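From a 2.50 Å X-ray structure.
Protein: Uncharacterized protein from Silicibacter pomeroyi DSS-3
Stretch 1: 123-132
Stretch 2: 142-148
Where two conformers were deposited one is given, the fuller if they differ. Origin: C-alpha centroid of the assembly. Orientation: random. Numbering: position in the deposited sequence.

Stretch 1 (123-132) VAGEGNPIRM
Stretch 2 (142-148) APYVHVR

A short antiparallel pairing illustrates a general principle: where few backbone hydrogen bonds join two segments, side chains supply much of the contact. Here 123-132 and 142-148, from one chain, bury 478 Å² between them, and Y144, R131 and H146 account for the largest shares.

The register is set by two bridges. I130 faces V145 as a non-hydrogen-bonded pair, CA to CA 4.4 Å, and R131 faces Y144 as a hydrogen-bonded pair, CA to CA 5.3 Å; beyond them, the CA atoms of M132 and P143 lie 4.6 Å apart, as do those of N128 and H146. The paired residues are extended, with phi/psi of -90/134 at I130, -119/147 at R131, -119/163 at Y144 and -133/139 at V145. R131 and Y144 exchange both backbone bonds, R131 N to Y144 O at 2.9 Å and Y144 N to R131 O at 3.1 Å. The next bond, H146 N to P129 O at 3.1 Å, carries the pattern past I130. Between these bonds, CA-H...O contacts run from I130 CA to Y144 O (3.3 Å) and from V145 CA to P129 O (3.6 Å).

Side chains alternate between the faces of the sheet. On one, R131 (chi1 to chi4 163°, 162°, 76°, 85°) folds its end back over Y144 (m, chi2 81°). The guanidinium lies flat on the ring, planes at 12° and centres 4.2 Å apart, with R131 NH2 3.5 Å from Y144 CD1. R131 CZ sits 34° off the ring normal, so this cation-pi contact is off-centre. R131 NE and NH2 and Y144 OH also bond elsewhere in the structure. On the other face, I130 (m, t) and V145 (p) meet loosely, I130 CG1 to V145 CG2 4.3 Å, and A124 CB comes within 4.4 Å of V145 CG2.

H146 (phi/psi -73/135; chi1 t, chi2 -95°) points its CA-to-CB bond toward the loop preceding I130. Its ND1 donates to N128 OD1 at 2.7 Å, with the oxygen at the ring edge, near the ring plane. N128 (phi/psi -128/78; chi1 m, chi2 -54°) starts sideways, but its end comes nearer. The same amide also ties the loop back to the strand residue before it: N128 ND2 donates to V123 O at 3.2 Å, while G125 N to N128 O, 3.1 Å, closes the backbone turn. P129 (-75/156) then leads into the strand, its CD 3.7 Å from H146 CB. One asparagine thus links the turn to the neighbouring strand.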

ATOM      1  N   VAL A 123      11.267  -0.923   2.721  1.00 25.91           N
ATOM      2  CA  VAL A 123      12.260  -0.011   3.250  1.00 24.86           C
ATOM      3  C   VAL A 123      12.072   1.329   2.559  1.00 28.53           C
ATOM      4  O   VAL A 123      12.243   1.425   1.325  1.00 32.47           O
ATOM      5  CB  VAL A 123      13.664  -0.525   2.942  1.00 26.00           C
ATOM      6  CG1 VAL A 123      14.716   0.560   3.217  1.00 20.03           C
ATOM      7  CG2 VAL A 123      13.943  -1.836   3.712  1.00 18.39           C
ATOM      8  N   ALA A 124      11.705   2.362   3.316  1.00 26.64           N
ATOM      9  CA  ALA A 124      11.489   3.682   2.699  1.00 26.57           C
ATOM     10  C   ALA A 124      12.794   4.281   2.163  1.00 24.66           C
ATOM     11  O   ALA A 124      13.846   4.216   2.790  1.00 26.54           O
ATOM     12  CB  ALA A 124      10.789   4.664   3.662  1.00 21.46           C
ATOM     13  N   GLY A 125      12.715   4.860   0.987  1.00 26.48           N
ATOM     14  CA  GLY A 125      13.893   5.421   0.330  1.00 27.90           C
ATOM     15  C   GLY A 125      13.525   5.767  -1.093  1.00 27.79           C
ATOM     16  O   GLY A 125      12.362   5.722  -1.471  1.00 30.31           O
ATOM     17  N   GLU A 126      14.509   6.080  -1.906  1.00 28.33           N
ATOM     18  CA  GLU A 126      14.218   6.460  -3.271  1.00 29.11           C
ATOM     19  C   GLU A 126      13.442   5.397  -4.040  1.00 27.01           C
ATOM     20  O   GLU A 126      12.524   5.733  -4.761  1.00 26.18           O
ATOM     21  CB  GLU A 126      15.488   6.820  -3.999  1.00 30.52           C
ATOM     22  CG  GLU A 126      15.228   7.591  -5.255  1.00 35.29           C
ATOM     23  CD  GLU A 126      16.524   7.967  -5.905  1.00 40.84           C
ATOM     24  OE1 GLU A 126      17.096   8.990  -5.474  1.00 40.84           O
ATOM     25  OE2 GLU A 126      16.979   7.205  -6.800  1.00 41.46           O
ATOM     26  N   GLY A 127      13.800   4.129  -3.871  1.00 26.94           N
ATOM     27  CA  GLY A 127      13.079   3.017  -4.531  1.00 26.03           C
ATOM     28  C   GLY A 127      11.634   2.850  -4.040  1.00 27.47           C
ATOM     29  O   GLY A 127      10.736   2.441  -4.800  1.00 25.46           O
ATOM     30  N   ASN A 128      11.411   3.157  -2.762  1.00 27.23           N
ATOM     31  CA  ASN A 128      10.099   3.104  -2.179  1.00 26.33           C
ATOM     32  C   ASN A 128       9.804   4.451  -1.476  1.00 28.07           C
ATOM     33  O   ASN A 128       9.930   4.568  -0.238  1.00 27.01           O
ATOM     34  CB  ASN A 128      10.051   1.971  -1.185  1.00 27.10           C
ATOM     35  CG  ASN A 128      10.257   0.620  -1.815  1.00 28.57           C
ATOM     36  OD1 ASN A 128       9.567   0.226  -2.761  1.00 38.30           O
ATOM     37  ND2 ASN A 128      11.188  -0.115  -1.277  1.00 22.18           N
ATOM     38  N   PRO A 129       9.445   5.488  -2.253  1.00 27.02           N
ATOM     39  CA  PRO A 129       9.340   6.800  -1.616  1.00 27.69           C
ATOM     40  C   PRO A 129       8.100   6.940  -0.771  1.00 27.52           C
ATOM     41  O   PRO A 129       7.134   6.202  -0.974  1.00 27.29           O
ATOM     42  CB  PRO A 129       9.305   7.768  -2.792  1.00 27.01           C
ATOM     43  CG  PRO A 129       8.732   6.997  -3.901  1.00 27.93           C
ATOM     44  CD  PRO A 129       9.156   5.557  -3.689  1.00 28.66           C
ATOM     45  N   ILE A 130       8.184   7.850   0.196  1.00 28.42           N
ATOM     46  CA  ILE A 130       7.050   8.314   0.992  1.00 28.18           C
ATOM     47  C   ILE A 130       6.466   9.515   0.268  1.00 29.78           C
ATOM     48  O   ILE A 130       7.197  10.380  -0.153  1.00 31.58           O
ATOM     49  CB  ILE A 130       7.489   8.727   2.405  1.00 25.87           C
ATOM     50  CG1 ILE A 130       8.068   7.503   3.120  1.00 26.10           C
ATOM     51  CG2 ILE A 130       6.314   9.288   3.179  1.00 27.20           C
ATOM     52  CD1 ILE A 130       8.872   7.796   4.365  1.00 25.47           C
ATOM     53  N   ARG A 131       5.156   9.565   0.113  1.00 32.76           N
ATOM     54  CA  ARG A 131       4.494  10.655  -0.619  1.00 34.62           C
ATOM     55  C   ARG A 131       3.564  11.351   0.345  1.00 35.52           C
ATOM     56  O   ARG A 131       3.042  10.706   1.242  1.00 37.85           O
ATOM     57  CB  ARG A 131       3.694  10.023  -1.751  1.00 35.78           C
ATOM     58  CG  ARG A 131       2.646  10.882  -2.371  1.00 35.73           C
ATOM     59  CD  ARG A 131       2.241  10.330  -3.717  1.00 35.73           C
ATOM     60  NE  ARG A 131       1.378   9.150  -3.609  1.00 32.82           N
ATOM     61  CZ  ARG A 131       0.050   9.187  -3.464  1.00 34.39           C
ATOM     62  NH1 ARG A 131      -0.617  10.335  -3.373  1.00 34.69           N
ATOM     63  NH2 ARG A 131      -0.629   8.057  -3.393  1.00 34.03           N
HETATM   64  N   MSE A 132       3.384  12.663   0.181  0.50 34.57           N
HETATM   65  CA  MSE A 132       2.372  13.409   0.950  0.50 32.56           C
HETATM   66  C   MSE A 132       1.118  13.565   0.110  0.50 35.92           C
HETATM   67  O   MSE A 132       1.210  13.891  -1.068  0.50 36.01           O
HETATM   68  CB  MSE A 132       2.887  14.792   1.460  0.50 32.48           C
HETATM   69  CG  MSE A 132       3.524  15.798   0.459  0.50 27.35           C
HETATM   70 SE   MSE A 132       3.911  17.640   1.206  0.38 20.61          SE
HETATM   71  CE  MSE A 132       4.346  18.393  -0.533  0.50 22.72           C
ATOM     72  N   ALA A 142      -2.540  12.724   4.678  1.00 49.33           N
ATOM     73  CA  ALA A 142      -2.602  11.255   4.547  1.00 43.88           C
ATOM     74  C   ALA A 142      -1.408  10.799   3.690  1.00 40.35           C
ATOM     75  O   ALA A 142      -1.413  10.894   2.459  1.00 38.80           O
ATOM     76  CB  ALA A 142      -3.897  10.819   3.909  1.00 41.67           C
ATOM     77  N   PRO A 143      -0.356  10.322   4.336  1.00 37.34           N
ATOM     78  CA  PRO A 143       0.827   9.977   3.587  1.00 35.18           C
ATOM     79  C   PRO A 143       0.848   8.488   3.209  1.00 31.79           C
ATOM     80  O   PRO A 143       0.311   7.650   3.931  1.00 29.88           O
ATOM     81  CB  PRO A 143       1.942  10.283   4.581  1.00 35.11           C
ATOM     82  CG  PRO A 143       1.355   9.973   5.906  1.00 36.78           C
ATOM     83  CD  PRO A 143      -0.171  10.050   5.765  1.00 39.02           C
ATOM     84  N   TYR A 144       1.499   8.182   2.094  1.00 29.45           N
ATOM     85  CA  TYR A 144       1.660   6.818   1.620  1.00 28.59           C
ATOM     86  C   TYR A 144       3.119   6.437   1.549  1.00 28.25           C
ATOM     87  O   TYR A 144       3.985   7.311   1.573  1.00 28.70           O
ATOM     88  CB  TYR A 144       1.072   6.704   0.236  1.00 26.44           C
ATOM     89  CG  TYR A 144      -0.379   7.134   0.144  1.00 29.34           C
ATOM     90  CD1 TYR A 144      -0.718   8.471   0.054  1.00 29.28           C
ATOM     91  CD2 TYR A 144      -1.419   6.192   0.116  1.00 30.81           C
ATOM     92  CE1 TYR A 144      -2.040   8.886  -0.076  1.00 29.23           C
ATOM     93  CE2 TYR A 144      -2.759   6.597  -0.016  1.00 32.24           C
ATOM     94  CZ  TYR A 144      -3.047   7.961  -0.111  1.00 32.77           C
ATOM     95  OH  TYR A 144      -4.324   8.412  -0.229  1.00 30.24           O
ATOM     96  N   VAL A 145       3.386   5.132   1.463  1.00 27.54           N
ATOM     97  CA  VAL A 145       4.716   4.615   1.112  1.00 25.24           C
ATOM     98  C   VAL A 145       4.594   3.518   0.048  1.00 25.92           C
ATOM     99  O   VAL A 145       3.681   2.694   0.069  1.00 25.72           O
ATOM    100  CB  VAL A 145       5.497   4.096   2.334  1.00 25.19           C
ATOM    101  CG1 VAL A 145       4.760   2.973   3.062  1.00 22.85           C
ATOM    102  CG2 VAL A 145       6.857   3.592   1.911  1.00 24.90           C
ATOM    103  N   HIS A 146       5.498   3.553  -0.916  1.00 27.07           N
ATOM    104  CA  HIS A 146       5.519   2.574  -1.991  1.00 27.60           C
ATOM    105  C   HIS A 146       6.019   1.243  -1.446  1.00 27.29           C
ATOM    106  O   HIS A 146       6.991   1.195  -0.672  1.00 27.33           O
ATOM    107  CB  HIS A 146       6.440   3.081  -3.099  1.00 29.67           C
ATOM    108  CG  HIS A 146       6.598   2.163  -4.274  1.00 27.71           C
ATOM    109  ND1 HIS A 146       7.642   1.276  -4.374  1.00 26.80           N
ATOM    110  CD2 HIS A 146       5.904   2.058  -5.433  1.00 27.51           C
ATOM    111  CE1 HIS A 146       7.567   0.636  -5.532  1.00 29.16           C
ATOM    112  NE2 HIS A 146       6.524   1.092  -6.196  1.00 22.55           N
ATOM    113  N   VAL A 147       5.328   0.178  -1.817  1.00 25.26           N
ATOM    114  CA  VAL A 147       5.694  -1.185  -1.413  1.00 26.33           C
ATOM    115  C   VAL A 147       6.295  -1.907  -2.609  1.00 26.98           C
ATOM    116  O   VAL A 147       7.407  -2.403  -2.526  1.00 28.24           O
ATOM    117  CB  VAL A 147       4.459  -1.971  -0.943  1.00 27.78           C
ATOM    118  CG1 VAL A 147       4.857  -3.397  -0.515  1.00 19.93           C
ATOM    119  CG2 VAL A 147       3.710  -1.163   0.131  1.00 21.33           C
ATOM    120  N   ARG A 148       5.559  -1.979  -3.723  1.00 25.65           N
ATOM    121  CA  ARG A 148       6.124  -2.573  -4.926  1.00 26.05           C
ATOM    122  C   ARG A 148       5.309  -2.239  -6.153  1.00 26.17           C
ATOM    123  O   ARG A 148       4.082  -2.107  -6.088  1.00 28.21           O
ATOM    124  CB  ARG A 148       6.241  -4.111  -4.806  1.00 27.49           C
ATOM    125  CG  ARG A 148       4.910  -4.862  -4.672  1.00 26.03           C
ATOM    126  CD  ARG A 148       5.080  -6.396  -4.833  1.00 26.80           C
ATOM    127  NE  ARG A 148       3.759  -7.036  -4.754  1.00 25.68           N
ATOM    128  CZ  ARG A 148       3.107  -7.265  -3.617  1.00 24.71           C
ATOM    129  NH1 ARG A 148       3.671  -6.977  -2.453  1.00 25.70           N
ATOM    130  NH2 ARG A 148       1.891  -7.815  -3.631  1.00 26.05           N
TER